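Local coordinates for protein VP24 (White spot syndrome virus, PDB 5HLJ) that serves as a major envelope protein of the virion, probably membrane-anchored in its full-length form, and assembles here as a trimer of beta-rich subunits, at residues S18-L23 against L163-F168; D108-S113 against L130-T135. One frame throughout, in Å; residues are numbered along the deposited sequence.

Contact 1 of 2, residues S18-L23 against L163-F168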
ATOM      1  N   SER A  18      -0.832  -7.358 -13.160  1.00 76.57           N
ATOM      2  CA  SER A  18      -0.963  -6.114 -12.424  1.00 72.97           C
ATOM      3  C   SER A  18       0.272  -5.252 -12.558  1.00 72.42           C
ATOM      4  O   SER A  18       1.360  -5.757 -12.763  1.00 78.23           O
ATOM      5  CB  SER A  18      -1.216  -6.385 -10.952  1.00 70.79           C
ATOM      6  OG  SER A  18      -2.375  -7.170 -10.796  1.00 88.52           O
ATOM      7  N   GLU A  19       0.098  -3.945 -12.421  1.00 69.72           N
ATOM      8  CA  GLU A  19       1.224  -3.038 -12.464  1.00 67.43           C
ATOM      9  C   GLU A  19       0.919  -1.781 -11.656  1.00 69.78           C
ATOM     10  O   GLU A  19      -0.236  -1.377 -11.534  1.00 69.89           O
ATOM     11  CB  GLU A  19       1.561  -2.704 -13.918  1.00 68.22           C
ATOM     12  CG  GLU A  19       2.813  -1.879 -14.092  1.00 72.13           C
ATOM     13  CD  GLU A  19       3.225  -1.729 -15.545  1.00 73.92           C
ATOM     14  OE1 GLU A  19       2.581  -2.355 -16.428  1.00 72.86           O
ATOM     15  OE2 GLU A  19       4.208  -0.998 -15.796  1.00 72.45           O
ATOM     16  N   ILE A  20       1.956  -1.189 -11.072  1.00 68.26           N
ATOM     17  CA  ILE A  20       1.840   0.072 -10.368  1.00 63.16           C
ATOM     18  C   ILE A  20       2.150   1.237 -11.303  1.00 68.83           C
ATOM     19  O   ILE A  20       3.137   1.208 -12.031  1.00 68.77           O
ATOM     20  CB  ILE A  20       2.783   0.126  -9.167  1.00 69.25           C
ATOM     21  CG1 ILE A  20       2.385  -0.915  -8.124  1.00 73.73           C
ATOM     22  CG2 ILE A  20       2.728   1.468  -8.515  1.00 69.62           C
ATOM     23  CD1 ILE A  20       1.129  -0.585  -7.399  1.00 77.75           C
ATOM     24  N   ILE A  21       1.283   2.246 -11.282  1.00 65.51           N
ATOM     25  CA  ILE A  21       1.400   3.468 -12.072  1.00 65.23           C
ATOM     26  C   ILE A  21       1.793   4.597 -11.128  1.00 65.58           C
ATOM     27  O   ILE A  21       1.031   4.922 -10.222  1.00 68.90           O
ATOM     28  CB  ILE A  21       0.048   3.816 -12.772  1.00 67.58           C
ATOM     29  CG1 ILE A  21      -0.481   2.619 -13.576  1.00 72.95           C
ATOM     30  CG2 ILE A  21       0.161   5.043 -13.647  1.00 60.68           C
ATOM     31  CD1 ILE A  21       0.530   2.023 -14.535  1.00 68.43           C
ATOM     32  N   ASN A  22       2.970   5.184 -11.305  1.00 64.17           N
ATOM     33  CA  ASN A  22       3.405   6.262 -10.413  1.00 63.35           C
ATOM     34  C   ASN A  22       3.306   7.613 -11.116  1.00 67.35           C
ATOM     35  O   ASN A  22       3.986   7.854 -12.113  1.00 63.56           O
ATOM     36  CB  ASN A  22       4.836   6.025  -9.916  1.00 65.40           C
ATOM     37  CG  ASN A  22       4.959   4.775  -9.039  1.00 74.47           C
ATOM     38  OD1 ASN A  22       4.428   4.731  -7.934  1.00 75.63           O
ATOM     39  ND2 ASN A  22       5.669   3.759  -9.534  1.00 74.02           N
ATOM     40  N   LEU A  23       2.440   8.478 -10.594  1.00 63.87           N
ATOM     41  CA  LEU A  23       2.198   9.797 -11.163  1.00 61.90           C
ATOM     42  C   LEU A  23       2.418  10.898 -10.128  1.00 67.74           C
ATOM     43  O   LEU A  23       2.443  10.646  -8.921  1.00 71.03           O
ATOM     44  CB  LEU A  23       0.769   9.899 -11.698  1.00 63.47           C
ATOM     45  CG  LEU A  23       0.344   8.919 -12.787  1.00 66.61           C
ATOM     46  CD1 LEU A  23      -1.082   9.209 -13.176  1.00 65.36           C
ATOM     47  CD2 LEU A  23       1.273   9.024 -14.001  1.00 63.05           C
ATOM     48  N   LEU A 163       2.946  12.498  -4.530  1.00 66.68           N
ATOM     49  CA  LEU A 163       3.247  11.407  -5.452  1.00 65.02           C
ATOM     50  C   LEU A 163       2.148  10.387  -5.316  1.00 64.68           C
ATOM     51  O   LEU A 163       1.803   9.992  -4.207  1.00 65.85           O
ATOM     52  CB  LEU A 163       4.604  10.782  -5.144  1.00 62.95           C
ATOM     53  CG  LEU A 163       5.744  11.790  -4.985  1.00 66.93           C
ATOM     54  CD1 LEU A 163       7.049  11.122  -4.522  1.00 64.51           C
ATOM     55  CD2 LEU A 163       5.937  12.505  -6.315  1.00 66.09           C
ATOM     56  N   LEU A 164       1.585   9.974  -6.442  1.00 64.31           N
ATOM     57  CA  LEU A 164       0.435   9.095  -6.442  1.00 63.82           C
ATOM     58  C   LEU A 164       0.803   7.722  -6.989  1.00 64.21           C
ATOM     59  O   LEU A 164       1.359   7.612  -8.074  1.00 64.98           O
ATOM     60  CB  LEU A 164      -0.688   9.716  -7.278  1.00 68.20           C
ATOM     61  CG  LEU A 164      -1.923   8.864  -7.612  1.00 69.67           C
ATOM     62  CD1 LEU A 164      -2.756   8.566  -6.361  1.00 63.61           C
ATOM     63  CD2 LEU A 164      -2.779   9.556  -8.684  1.00 66.94           C
ATOM     64  N   SER A 165       0.503   6.681  -6.227  1.00 60.29           N
ATOM     65  CA  SER A 165       0.653   5.322  -6.714  1.00 64.71           C
ATOM     66  C   SER A 165      -0.702   4.681  -6.952  1.00 64.05           C
ATOM     67  O   SER A 165      -1.534   4.640  -6.052  1.00 65.81           O
ATOM     68  CB  SER A 165       1.454   4.467  -5.734  1.00 63.98           C
ATOM     69  OG  SER A 165       2.836   4.723  -5.842  1.00 76.01           O
ATOM     70  N   MET A 166      -0.920   4.182  -8.160  1.00 62.22           N
ATOM     71  CA  MET A 166      -2.140   3.431  -8.450  1.00 67.87           C
ATOM     72  C   MET A 166      -1.787   2.023  -8.896  1.00 67.50           C
ATOM     73  O   MET A 166      -0.880   1.839  -9.703  1.00 69.24           O
ATOM     74  CB  MET A 166      -2.975   4.117  -9.535  1.00 60.29           C
ATOM     75  CG  MET A 166      -3.364   5.543  -9.218  1.00 65.27           C
ATOM     76  SD  MET A 166      -4.524   6.247 -10.419  1.00 72.62           S
ATOM     77  CE  MET A 166      -3.469   6.458 -11.854  1.00 66.85           C
ATOM     78  N   ARG A 167      -2.506   1.027  -8.396  1.00 64.56           N
ATOM     79  CA  ARG A 167      -2.317  -0.315  -8.912  1.00 65.38           C
ATOM     80  C   ARG A 167      -3.383  -0.660  -9.936  1.00 63.24           C
ATOM     81  O   ARG A 167      -4.573  -0.600  -9.650  1.00 66.87           O
ATOM     82  CB  ARG A 167      -2.313  -1.355  -7.785  1.00 71.37           C
ATOM     83  CG  ARG A 167      -2.092  -2.769  -8.326  1.00 76.52           C
ATOM     84  CD  ARG A 167      -1.930  -3.812  -7.221  1.00 86.83           C
ATOM     85  NE  ARG A 167      -2.202  -5.171  -7.706  1.00 92.85           N
ATOM     86  CZ  ARG A 167      -1.403  -6.221  -7.493  1.00 97.89           C
ATOM     87  NH1 ARG A 167      -0.261  -6.074  -6.813  1.00 97.49           N
ATOM     88  NH2 ARG A 167      -1.741  -7.427  -7.958  1.00 84.96           N
ATOM     89  N   PHE A 168      -2.937  -1.007 -11.140  1.00 68.01           N
ATOM     90  CA  PHE A 168      -3.808  -1.485 -12.205  1.00 66.88           C
ATOM     91  C   PHE A 168      -3.803  -3.005 -12.264  1.00 69.76           C
ATOM     92  O   PHE A 168      -2.749  -3.633 -12.140  1.00 69.76           O
ATOM     93  CB  PHE A 168      -3.364  -0.945 -13.578  1.00 67.01           C
ATOM     94  CG  PHE A 168      -3.642   0.516 -13.794  1.00 64.01           C
ATOM     95  CD1 PHE A 168      -4.060   1.332 -12.754  1.00 63.13           C
ATOM     96  CD2 PHE A 168      -3.475   1.077 -15.055  1.00 65.75           C
ATOM     97  CE1 PHE A 168      -4.300   2.699 -12.967  1.00 66.70           C
ATOM     98  CE2 PHE A 168      -3.721   2.421 -15.284  1.00 64.17           C
ATOM     99  CZ  PHE A 168      -4.137   3.239 -14.233  1.00 63.43           C
TER
HETATM  100  O   HOH W   1       4.457   7.776  -7.302  1.00 72.97           O
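Residues 19-23 and 163-168 pair as neighbouring antiparallel strands, their axes 4.5 Å apart at closest approach, with Glu19, Ile21 and Leu23 forming hydrogen-bonded pairs with Phe168, Met166 and Leu164. Each pair closes two backbone bonds; the one from Ile21 N to Met166 O measures 2.7 Å and is almost straight, at 174° about the hydrogen. On the face these six residues share, Ile21, Leu23, Met166 and Phe168 make apolar contacts across the strands, while the Glu19 carboxylate is held by Arg44 N and Asn45 N. Ile21 CG1 sits over the centre of the Phe168 ring, 3.5 Å from its centroid, a CH-pi contact in which the two side chains cross at about a right angle. Farther along, Met166 bends at its thioether (chi3 -71°), and its CE lies 3.9 Å from Leu23 CD1. These are the first and penultimate strands of the chain, laid side by side inside a large mixed beta-sheet; Phe36 and Leu41 of adjoining strand 33-42 extend the apolar face, while Leu145 and Phe147 of strand 141-151 meet Met166 and Leu164. The other face is more polar. Ser165 OG donates to Asn22 OD1 at 2.6 Å, nearly in line with the amide carbonyl, and a water also donates to that oxygen. Ile20 CD1 meets Arg167 CB at 3.5 Å, while Ser18 CB lies over one guanidinium face, toward its rim. In the trimer, Arg167 also packs on Ile20 of the third subunit.

Contact 2 of 2, residues D108-S113 against L130-T135; sequences DSVSLS and LYFKPT
Val110 meets Phe132 in a CH-pi contact. Val110 CG1 stands over the centre of the Phe132 ring, 3.7 Å from the centroid and 6° off the ring normal, and the two side chains cross at about a right angle. The first torsion of Phe132 sets CG anti to its backbone N (chi1 -177°), directed toward strand 105-114. The second methyl of the valine, CG2, touches the root of the same side chain, 3.8 Å from Phe132 CB, so both branches are engaged by one aromatic residue.

Aliphatic packing continues toward Leu112. Leu130 CD1 reaches the strand backbone, 3.8 Å from Ser111 CA, and also approaches Val110 CG2; its other methyl, CD2, lies 4.3 Å from Leu112 CG. No hydrogen bond joins the two segments: although they run roughly antiparallel, their N-to-C directions 161° apart, this is packing by side chains. It brings the chain leaving strand 128-131, at one edge of the mixed sheet within the subunit, against strand 105-114 near the other edge, so the sheet curls round to face itself. Leu145 and Phe147 of strand 141-151 also pack against Phe132.

Contacts to the main chain finish the interface. The Phe132 ring presents its edge to the Asp108 carbonyl, with the oxygen in the ring plane, and CE2 comes within 3.7 Å of Ser109 N. Pro134 CG lies 3.9 Å from Asp108 O.

The polar bonds lie within a segment or run to residues outside the pair. Thr135 OG1 donates to Lys133 O at 2.9 Å within its own segment. The Asp108 carboxylate turns from Phe132 to Ser169, which bonds OD2, while Phe132 N is hydrogen-bonded to Ser113 OG of the third subunit.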
ATOM      1  N   ASP A 108      -7.126  -1.064  -8.288  1.00 68.02           N
ATOM      2  CA  ASP A 108      -7.281  -1.815  -7.040  1.00 68.40           C
ATOM      3  C   ASP A 108      -7.100  -0.983  -5.800  1.00 66.76           C
ATOM      4  O   ASP A 108      -7.803  -1.168  -4.807  1.00 74.86           O
ATOM      5  CB  ASP A 108      -6.265  -2.951  -6.977  1.00 71.68           C
ATOM      6  CG  ASP A 108      -6.584  -4.060  -7.908  1.00 73.01           C
ATOM      7  OD1 ASP A 108      -7.743  -4.532  -7.890  1.00 80.20           O
ATOM      8  OD2 ASP A 108      -5.674  -4.455  -8.665  1.00 80.82           O
ATOM      9  N   SER A 109      -6.116  -0.093  -5.844  1.00 64.32           N
ATOM     10  CA  SER A 109      -5.733   0.648  -4.657  1.00 63.34           C
ATOM     11  C   SER A 109      -4.931   1.852  -5.039  1.00 64.24           C
ATOM     12  O   SER A 109      -4.404   1.938  -6.147  1.00 68.78           O
ATOM     13  CB  SER A 109      -4.933  -0.238  -3.694  1.00 66.87           C
ATOM     14  OG  SER A 109      -3.835  -0.835  -4.354  1.00 74.12           O
ATOM     15  N   VAL A 110      -4.861   2.812  -4.135  1.00 66.05           N
ATOM     16  CA  VAL A 110      -3.995   3.949  -4.350  1.00 63.68           C
ATOM     17  C   VAL A 110      -3.227   4.227  -3.073  1.00 66.00           C
ATOM     18  O   VAL A 110      -3.650   3.834  -1.992  1.00 70.52           O
ATOM     19  CB  VAL A 110      -4.772   5.224  -4.772  1.00 66.57           C
ATOM     20  CG1 VAL A 110      -5.713   4.928  -5.922  1.00 64.27           C
ATOM     21  CG2 VAL A 110      -5.530   5.792  -3.611  1.00 60.47           C
ATOM     22  N   SER A 111      -2.095   4.903  -3.199  1.00 64.79           N
ATOM     23  CA  SER A 111      -1.412   5.425  -2.032  1.00 61.63           C
ATOM     24  C   SER A 111      -0.746   6.733  -2.406  1.00 61.35           C
ATOM     25  O   SER A 111      -0.551   7.023  -3.583  1.00 61.15           O
ATOM     26  CB  SER A 111      -0.404   4.410  -1.468  1.00 61.79           C
ATOM     27  OG  SER A 111       0.487   3.960  -2.466  1.00 74.29           O
ATOM     28  N   LEU A 112      -0.446   7.535  -1.392  1.00 62.00           N
ATOM     29  CA  LEU A 112       0.152   8.841  -1.575  1.00 60.33           C
ATOM     30  C   LEU A 112       1.389   8.979  -0.730  1.00 64.13           C
ATOM     31  O   LEU A 112       1.449   8.499   0.399  1.00 62.77           O
ATOM     32  CB  LEU A 112      -0.802   9.975  -1.169  1.00 64.71           C
ATOM     33  CG  LEU A 112      -2.014  10.444  -1.958  1.00 70.55           C
ATOM     34  CD1 LEU A 112      -2.535  11.668  -1.230  1.00 68.25           C
ATOM     35  CD2 LEU A 112      -1.677  10.780  -3.407  1.00 62.62           C
ATOM     36  N   SER A 113       2.353   9.694  -1.275  1.00 62.27           N
ATOM     37  CA  SER A 113       3.468  10.178  -0.509  1.00 62.23           C
ATOM     38  C   SER A 113       3.566  11.671  -0.796  1.00 62.57           C
ATOM     39  O   SER A 113       3.373  12.083  -1.938  1.00 65.71           O
ATOM     40  CB  SER A 113       4.751   9.446  -0.900  1.00 59.71           C
ATOM     41  OG  SER A 113       5.901  10.152  -0.455  1.00 64.82           O
ATOM     42  N   LEU A 130      -6.827   8.655   3.603  1.00 70.96           N
ATOM     43  CA  LEU A 130      -7.091   8.408   2.196  1.00 64.32           C
ATOM     44  C   LEU A 130      -8.400   7.669   1.997  1.00 64.27           C
ATOM     45  O   LEU A 130      -8.611   6.621   2.604  1.00 65.60           O
ATOM     46  CB  LEU A 130      -5.971   7.571   1.599  1.00 65.34           C
ATOM     47  CG  LEU A 130      -4.987   8.158   0.605  1.00 74.46           C
ATOM     48  CD1 LEU A 130      -4.093   7.032   0.096  1.00 74.15           C
ATOM     49  CD2 LEU A 130      -5.752   8.774  -0.536  1.00 73.90           C
ATOM     50  N   TYR A 131      -9.268   8.192   1.142  1.00 59.64           N
ATOM     51  CA  TYR A 131     -10.442   7.446   0.736  1.00 61.19           C
ATOM     52  C   TYR A 131     -10.264   6.884  -0.686  1.00 64.18           C
ATOM     53  O   TYR A 131      -9.970   7.626  -1.626  1.00 62.33           O
ATOM     54  CB  TYR A 131     -11.719   8.307   0.799  1.00 59.96           C
ATOM     55  CG  TYR A 131     -12.873   7.615   0.096  1.00 59.19           C
ATOM     56  CD1 TYR A 131     -13.529   6.552   0.692  1.00 62.02           C
ATOM     57  CD2 TYR A 131     -13.250   7.976  -1.192  1.00 63.38           C
ATOM     58  CE1 TYR A 131     -14.551   5.884   0.037  1.00 64.90           C
ATOM     59  CE2 TYR A 131     -14.260   7.305  -1.861  1.00 60.50           C
ATOM     60  CZ  TYR A 131     -14.907   6.267  -1.235  1.00 62.40           C
ATOM     61  OH  TYR A 131     -15.918   5.607  -1.873  1.00 65.84           O
ATOM     62  N   PHE A 132     -10.452   5.576  -0.847  1.00 62.43           N
ATOM     63  CA  PHE A 132     -10.489   4.996  -2.182  1.00 61.31           C
ATOM     64  C   PHE A 132     -11.287   3.702  -2.253  1.00 62.75           C
ATOM     65  O   PHE A 132     -11.060   2.774  -1.482  1.00 66.48           O
ATOM     66  CB  PHE A 132      -9.074   4.719  -2.723  1.00 54.77           C
ATOM     67  CG  PHE A 132      -9.085   4.190  -4.136  1.00 59.84           C
ATOM     68  CD1 PHE A 132      -9.441   5.020  -5.198  1.00 57.58           C
ATOM     69  CD2 PHE A 132      -8.810   2.859  -4.400  1.00 59.19           C
ATOM     70  CE1 PHE A 132      -9.476   4.546  -6.502  1.00 58.37           C
ATOM     71  CE2 PHE A 132      -8.839   2.371  -5.703  1.00 62.42           C
ATOM     72  CZ  PHE A 132      -9.170   3.226  -6.759  1.00 62.57           C
ATOM     73  N   LYS A 133     -12.191   3.645  -3.221  1.00 64.06           N
ATOM     74  CA  LYS A 133     -12.973   2.447  -3.531  1.00 61.77           C
ATOM     75  C   LYS A 133     -12.525   1.878  -4.884  1.00 65.56           C
ATOM     76  O   LYS A 133     -12.405   2.631  -5.855  1.00 63.24           O
ATOM     77  CB  LYS A 133     -14.455   2.816  -3.543  1.00 63.02           C
ATOM     78  CG  LYS A 133     -15.415   1.825  -4.179  1.00 70.19           C
ATOM     79  CD  LYS A 133     -16.829   2.424  -4.094  1.00 74.40           C
ATOM     80  CE  LYS A 133     -17.861   1.685  -4.922  1.00 72.58           C
ATOM     81  NZ  LYS A 133     -18.149   0.346  -4.372  1.00 84.05           N
ATOM     82  N   PRO A 134     -12.246   0.562  -4.950  1.00 64.69           N
ATOM     83  CA  PRO A 134     -11.813  -0.030  -6.225  1.00 66.96           C
ATOM     84  C   PRO A 134     -12.758   0.343  -7.366  1.00 65.40           C
ATOM     85  O   PRO A 134     -13.963   0.325  -7.180  1.00 64.98           O
ATOM     86  CB  PRO A 134     -11.848  -1.539  -5.951  1.00 66.33           C
ATOM     87  CG  PRO A 134     -11.626  -1.637  -4.459  1.00 67.57           C
ATOM     88  CD  PRO A 134     -12.312  -0.436  -3.868  1.00 59.84           C
ATOM     89  N   THR A 135     -12.192   0.692  -8.518  1.00 64.99           N
ATOM     90  CA  THR A 135     -12.933   1.275  -9.625  1.00 61.50           C
ATOM     91  C   THR A 135     -12.592   0.602 -10.936  1.00 65.51           C
ATOM     92  O   THR A 135     -11.414   0.532 -11.307  1.00 64.72           O
ATOM     93  CB  THR A 135     -12.614   2.765  -9.786  1.00 66.36           C
ATOM     94  OG1 THR A 135     -12.949   3.468  -8.583  1.00 68.61           O
ATOM     95  CG2 THR A 135     -13.369   3.348 -10.988  1.00 58.88           C
TER

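In the fold
Contacts 1 and 2 share one sheet, their centres about 10 Å apart, because strand 161-170 of contact 1 lies directly beside strand 105-114 of contact 2. The join is probably made by backbone hydrogen bonds, with Leu163 N 2.7 Å from Ser113 O and Ser165 N 2.9 Å from Ser111 O. In sequence, contact 2 is nested within the long excursion that contact 1 closes. Leu145 and Phe147 of strand 141-151 reach both, so the apolar sides of the two contacts belong to one interior. Both also meet in the trimer: Asn22 of one subunit makes a weak hydrogen bond to Asp108 of another and packs on its Pro134.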